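Local coordinates for protein aminotransferase, class III (PDB 3I4J) that probably acts as a pyridoxal phosphate-dependent transaminase of class III, moving amino groups between substrates, at residues C[294-297]-C[298-301]; C[168-172]-C[173-177]. The protein carries 1 engineered substitution. All blocks are in the same frame, centred on the assembly; numbering follows the deposited sequence.

Contact 1: C[294-297]-C[298-301]. With SO4 (sulfate ion), chain E.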
ATOM      1  N   PHE C 294       3.167  -1.525  -8.596  1.00 32.96           N
ATOM      2  CA  PHE C 294       3.221  -0.448  -7.609  1.00 29.71           C
ATOM      3  C   PHE C 294       2.800   0.919  -8.134  1.00 25.54           C
ATOM      4  O   PHE C 294       3.626   1.800  -8.364  1.00 22.93           O
ATOM      5  CB  PHE C 294       4.627  -0.374  -7.013  1.00 32.43           C
ATOM      6  CG  PHE C 294       5.037  -1.620  -6.287  1.00 35.98           C
ATOM      7  CD1 PHE C 294       4.283  -2.093  -5.218  1.00 36.85           C
ATOM      8  CD2 PHE C 294       6.168  -2.328  -6.676  1.00 38.17           C
ATOM      9  CE1 PHE C 294       4.648  -3.256  -4.544  1.00 39.28           C
ATOM     10  CE2 PHE C 294       6.543  -3.492  -6.008  1.00 38.49           C
ATOM     11  CZ  PHE C 294       5.782  -3.956  -4.939  1.00 39.53           C
ATOM     12  N   THR C 295       1.497   1.099  -8.292  1.00 20.68           N
ATOM     13  CA  THR C 295       0.959   2.350  -8.801  1.00 21.53           C
ATOM     14  C   THR C 295       1.412   3.588  -8.038  1.00 20.19           C
ATOM     15  O   THR C 295       1.787   4.599  -8.650  1.00 21.79           O
ATOM     16  CB  THR C 295      -0.569   2.311  -8.801  1.00 21.15           C
ATOM     17  OG1 THR C 295      -1.005   1.255  -9.660  1.00 23.75           O
ATOM     18  CG2 THR C 295      -1.141   3.642  -9.283  1.00 22.40           C
ATOM     19  N   TYR C 296       1.378   3.511  -6.711  1.00 17.87           N
ATOM     20  CA  TYR C 296       1.761   4.646  -5.881  1.00 18.73           C
ATOM     21  C   TYR C 296       3.204   4.642  -5.382  1.00 18.28           C
ATOM     22  O   TYR C 296       3.553   5.424  -4.503  1.00 18.82           O
ATOM     23  CB  TYR C 296       0.786   4.779  -4.704  1.00 20.79           C
ATOM     24  CG  TYR C 296      -0.489   5.513  -5.084  1.00 23.10           C
ATOM     25  CD1 TYR C 296      -0.517   6.905  -5.143  1.00 24.52           C
ATOM     26  CD2 TYR C 296      -1.652   4.817  -5.415  1.00 25.73           C
ATOM     27  CE1 TYR C 296      -1.674   7.594  -5.519  1.00 26.52           C
ATOM     28  CE2 TYR C 296      -2.820   5.499  -5.796  1.00 24.71           C
ATOM     29  CZ  TYR C 296      -2.821   6.885  -5.843  1.00 26.83           C
ATOM     30  OH  TYR C 296      -3.971   7.577  -6.188  1.00 29.00           O
ATOM     31  N   ALA C 297       4.043   3.776  -5.946  1.00 18.08           N
ATOM     32  CA  ALA C 297       5.450   3.735  -5.543  1.00 19.07           C
ATOM     33  C   ALA C 297       6.092   5.055  -5.967  1.00 19.50           C
ATOM     34  O   ALA C 297       6.011   5.432  -7.137  1.00 19.34           O
ATOM     35  CB  ALA C 297       6.155   2.582  -6.219  1.00 20.30           C
ATOM     36  N   GLY C 298       6.720   5.750  -5.020  1.00 19.60           N
ATOM     37  CA  GLY C 298       7.353   7.026  -5.327  1.00 20.77           C
ATOM     38  C   GLY C 298       6.412   8.224  -5.360  1.00 21.00           C
ATOM     39  O   GLY C 298       6.822   9.337  -5.700  1.00 19.41           O
ATOM     40  N   HIS C 299       5.151   7.991  -5.002  1.00 19.50           N
ATOM     41  CA  HIS C 299       4.112   9.024  -4.977  1.00 19.34           C
ATOM     42  C   HIS C 299       4.645  10.355  -4.429  1.00 18.77           C
ATOM     43  O   HIS C 299       5.043  10.435  -3.268  1.00 18.91           O
ATOM     44  CB  HIS C 299       2.944   8.514  -4.123  1.00 18.91           C
ATOM     45  CG  HIS C 299       1.827   9.495  -3.959  1.00 18.78           C
ATOM     46  ND1 HIS C 299       1.221  10.123  -5.027  1.00 21.09           N
ATOM     47  CD2 HIS C 299       1.184   9.932  -2.852  1.00 17.50           C
ATOM     48  CE1 HIS C 299       0.253  10.906  -4.581  1.00 15.40           C
ATOM     49  NE2 HIS C 299       0.209  10.805  -3.266  1.00 20.52           N
ATOM     50  N   PRO C 300       4.652  11.417  -5.258  1.00 18.51           N
ATOM     51  CA  PRO C 300       5.153  12.723  -4.815  1.00 18.41           C
ATOM     52  C   PRO C 300       4.614  13.298  -3.510  1.00 18.90           C
ATOM     53  O   PRO C 300       5.386  13.767  -2.681  1.00 18.65           O
ATOM     54  CB  PRO C 300       4.860  13.629  -6.013  1.00 19.09           C
ATOM     55  CG  PRO C 300       5.111  12.700  -7.162  1.00 19.80           C
ATOM     56  CD  PRO C 300       4.386  11.433  -6.709  1.00 19.34           C
ATOM     57  N   VAL C 301       3.301  13.285  -3.315  1.00 18.07           N
ATOM     58  CA  VAL C 301       2.768  13.855  -2.087  1.00 18.25           C
ATOM     59  C   VAL C 301       3.213  13.058  -0.871  1.00 18.40           C
ATOM     60  O   VAL C 301       3.535  13.630   0.170  1.00 19.12           O
ATOM     61  CB  VAL C 301       1.227  13.925  -2.106  1.00 19.85           C
ATOM     62  CG1 VAL C 301       0.735  14.676  -0.880  1.00 16.99           C
ATOM     63  CG2 VAL C 301       0.755  14.630  -3.369  1.00 21.42           C
TER
HETATM   64  S   SO4 E 431      -1.041  -1.128  -6.819  1.00 40.98           S
HETATM   65  O1  SO4 E 431       0.048  -1.301  -5.840  1.00 41.85           O
HETATM   66  O2  SO4 E 431      -1.998  -2.236  -6.659  1.00 40.57           O
HETATM   67  O3  SO4 E 431      -1.743   0.145  -6.548  1.00 42.22           O
HETATM   68  O4  SO4 E 431      -0.462  -1.114  -8.171  1.00 40.59           O
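Y296 and H299 meet edge to face across a type II beta turn that runs from one to the other and delivers the chain into helix 300-315. The tyrosine leads with CD1, 3.7 Å from H299 CG and off the centre of the imidazole; the ring planes stand 85° apart. CG of H299 lies anti to its backbone N (chi1 178°), which swings the imidazole alongside the tyrosine, and V301 N sits over the opposite face. The turn is closed by H299 N to Y296 O at 3.1 Å, the donor above the carbonyl plane. G298 takes a backbone shape in which a CB would clash with A297 O. Further out, the second subunit holds the ring ends by weak bonds, from G266 N to Y296 OH and from H299 NE2 to Y267 O. Replacing H299 with an alanine would probably leave the Y296 edge without its ring partner and Y267 O of the second subunit without that bond. The preceding type I turn, F294 to A297, presents T295 to a sulfate, also bound by S99 N of the second subunit, probably mimicking the cofactor's phosphate. There T295 N and OG1 both donate to sulfate O4, OG1 at 2.9 Å.

Contact 2: C[168-172]-C[173-177]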
ATOM      1  N   PRO C 168      19.808 -12.871  24.532  1.00 24.40           N
ATOM      2  CA  PRO C 168      20.426 -11.675  25.110  1.00 25.60           C
ATOM      3  C   PRO C 168      21.347 -11.953  26.302  1.00 26.99           C
ATOM      4  O   PRO C 168      22.193 -11.128  26.643  1.00 26.52           O
ATOM      5  CB  PRO C 168      19.221 -10.826  25.509  1.00 24.38           C
ATOM      6  CG  PRO C 168      18.161 -11.260  24.545  1.00 27.23           C
ATOM      7  CD  PRO C 168      18.340 -12.746  24.526  1.00 23.52           C
ATOM      8  N   ALA C 169      21.182 -13.115  26.927  1.00 27.87           N
ATOM      9  CA  ALA C 169      21.994 -13.477  28.088  1.00 28.81           C
ATOM     10  C   ALA C 169      23.300 -14.168  27.705  1.00 29.15           C
ATOM     11  O   ALA C 169      24.159 -14.414  28.554  1.00 29.30           O
ATOM     12  CB  ALA C 169      21.180 -14.369  29.029  1.00 29.24           C
ATOM     13  N   ARG C 170      23.449 -14.477  26.424  1.00 27.25           N
ATOM     14  CA  ARG C 170      24.648 -15.138  25.934  1.00 29.21           C
ATOM     15  C   ARG C 170      25.549 -14.112  25.252  1.00 28.95           C
ATOM     16  O   ARG C 170      25.083 -13.059  24.819  1.00 30.01           O
ATOM     17  CB  ARG C 170      24.248 -16.229  24.936  1.00 31.23           C
ATOM     18  CG  ARG C 170      25.375 -17.094  24.398  1.00 33.06           C
ATOM     19  CD  ARG C 170      24.801 -18.149  23.455  1.00 33.90           C
ATOM     20  NE  ARG C 170      25.805 -19.090  22.965  1.00 36.04           N
ATOM     21  CZ  ARG C 170      25.552 -20.057  22.089  1.00 36.76           C
ATOM     22  NH1 ARG C 170      24.326 -20.207  21.601  1.00 38.43           N
ATOM     23  NH2 ARG C 170      26.519 -20.878  21.703  1.00 37.89           N
ATOM     24  N   ASN C 171      26.842 -14.411  25.178  1.00 27.52           N
ATOM     25  CA  ASN C 171      27.789 -13.527  24.512  1.00 28.31           C
ATOM     26  C   ASN C 171      27.280 -13.339  23.077  1.00 25.95           C
ATOM     27  O   ASN C 171      27.055 -14.314  22.366  1.00 25.31           O
ATOM     28  CB  ASN C 171      29.181 -14.169  24.514  1.00 30.98           C
ATOM     29  CG  ASN C 171      30.180 -13.414  23.662  1.00 33.26           C
ATOM     30  OD1 ASN C 171      30.199 -13.545  22.437  1.00 34.62           O
ATOM     31  ND2 ASN C 171      31.015 -12.610  24.308  1.00 37.14           N
ATOM     32  N   GLY C 172      27.089 -12.087  22.671  1.00 25.32           N
ATOM     33  CA  GLY C 172      26.579 -11.787  21.338  1.00 24.33           C
ATOM     34  C   GLY C 172      27.224 -12.473  20.146  1.00 23.67           C
ATOM     35  O   GLY C 172      26.533 -13.038  19.290  1.00 20.20           O
ATOM     36  N   ALA C 173      28.549 -12.422  20.067  1.00 22.85           N
ATOM     37  CA  ALA C 173      29.251 -13.048  18.954  1.00 23.98           C
ATOM     38  C   ALA C 173      29.030 -14.558  18.962  1.00 23.38           C
ATOM     39  O   ALA C 173      28.797 -15.171  17.923  1.00 23.11           O
ATOM     40  CB  ALA C 173      30.740 -12.730  19.034  1.00 24.89           C
ATOM     41  N   GLU C 174      29.109 -15.154  20.147  1.00 22.06           N
ATOM     42  CA  GLU C 174      28.917 -16.586  20.303  1.00 24.21           C
ATOM     43  C   GLU C 174      27.502 -16.977  19.866  1.00 22.53           C
ATOM     44  O   GLU C 174      27.298 -17.999  19.210  1.00 22.73           O
ATOM     45  CB  GLU C 174      29.137 -16.962  21.769  1.00 27.81           C
ATOM     46  CG  GLU C 174      28.978 -18.431  22.098  1.00 35.76           C
ATOM     47  CD  GLU C 174      29.018 -18.680  23.599  1.00 39.90           C
ATOM     48  OE1 GLU C 174      29.970 -18.200  24.256  1.00 40.39           O
ATOM     49  OE2 GLU C 174      28.100 -19.350  24.120  1.00 42.11           O
ATOM     50  N   ASP C 175      26.532 -16.147  20.230  1.00 22.51           N
ATOM     51  CA  ASP C 175      25.130 -16.395  19.891  1.00 21.60           C
ATOM     52  C   ASP C 175      24.939 -16.294  18.375  1.00 21.96           C
ATOM     53  O   ASP C 175      24.223 -17.095  17.767  1.00 21.24           O
ATOM     54  CB  ASP C 175      24.247 -15.371  20.629  1.00 22.45           C
ATOM     55  CG  ASP C 175      22.766 -15.738  20.620  1.00 24.82           C
ATOM     56  OD1 ASP C 175      22.438 -16.933  20.778  1.00 25.19           O
ATOM     57  OD2 ASP C 175      21.927 -14.819  20.479  1.00 23.72           O
ATOM     58  N   ALA C 176      25.602 -15.315  17.768  1.00 20.91           N
ATOM     59  CA  ALA C 176      25.509 -15.096  16.325  1.00 22.25           C
ATOM     60  C   ALA C 176      26.117 -16.245  15.521  1.00 21.77           C
ATOM     61  O   ALA C 176      25.734 -16.480  14.374  1.00 20.82           O
ATOM     62  CB  ALA C 176      26.189 -13.777  15.957  1.00 21.80           C
ATOM     63  N   GLU C 177      27.068 -16.962  16.116  1.00 22.33           N
ATOM     64  CA  GLU C 177      27.701 -18.084  15.431  1.00 22.49           C
ATOM     65  C   GLU C 177      26.675 -19.135  15.020  1.00 22.61           C
ATOM     66  O   GLU C 177      26.957 -20.006  14.199  1.00 23.18           O
ATOM     67  CB  GLU C 177      28.789 -18.704  16.316  1.00 23.84           C
ATOM     68  CG  GLU C 177      30.105 -17.948  16.231  1.00 25.48           C
ATOM     69  CD  GLU C 177      30.782 -18.119  14.881  1.00 26.45           C
ATOM     70  OE1 GLU C 177      31.455 -17.174  14.423  1.00 26.24           O
ATOM     71  OE2 GLU C 177      30.652 -19.206  14.281  1.00 28.05           O
TER
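The guanidinium of R170 has the main-chain oxygen of E174 over one face, toward the rim, and the carboxyl carbon CD of the same residue at its edge, in plane. Guanidinium and carboxylate planes are turned 73° against each other, so the salt bridge is not the flat, two-pronged kind: a single oxygen takes it. NE donates to E174 OE2 at 2.6 Å, reaching it on the anti side and somewhat out of the carboxylate plane, while NH2 adds a weak bond to the same oxygen. R170 is stretched out, with CG opposite the backbone N (chi1 -176°), and that reach lays its end across E174. On the D175 side, NH1 makes a long salt bridge to OD1 at 3.9 Å; the other oxygen of D175, OD2, takes a hydrogen bond from D167 N. Beside this charged network, N171 is the N-cap of the helix: its OD1 accepts from E174 N at 3.0 Å, on a lone pair in the carbonyl plane. Its main-chain oxygen takes D175 N at 2.9 Å, and G172 O receives A176 N, so the first turn is gripped by side chain and backbone alike. R170 and E174 also touch a crystal neighbour, which may influence their pose. This short helix, 172-176, follows the outermost strand 162-163 of the mixed sheet; A173 and A176 lie on R216 of helix 213-224, and E177 bridges R216 to R180 of helix 178-186.

How the contacts relate
Both contacts are local, each found where a loop gives way to a helix, but they serve different surroundings. Contact 1 is buried at the subunit interface, its polar ends met by the second subunit and its outer turn by an anion; contact 2 lies toward the surface, touched by no other chain of the assembly. Aromatic packing and a glycine-dependent turn dominate 294-301, whereas charge pairing and side-chain capping dominate 168-177. H299 occupies its N-cap position without the side-chain capping bond that N171 supplies. No helix or strand is shared: the centres are 41 Å apart, on opposite sides of the chain's centre.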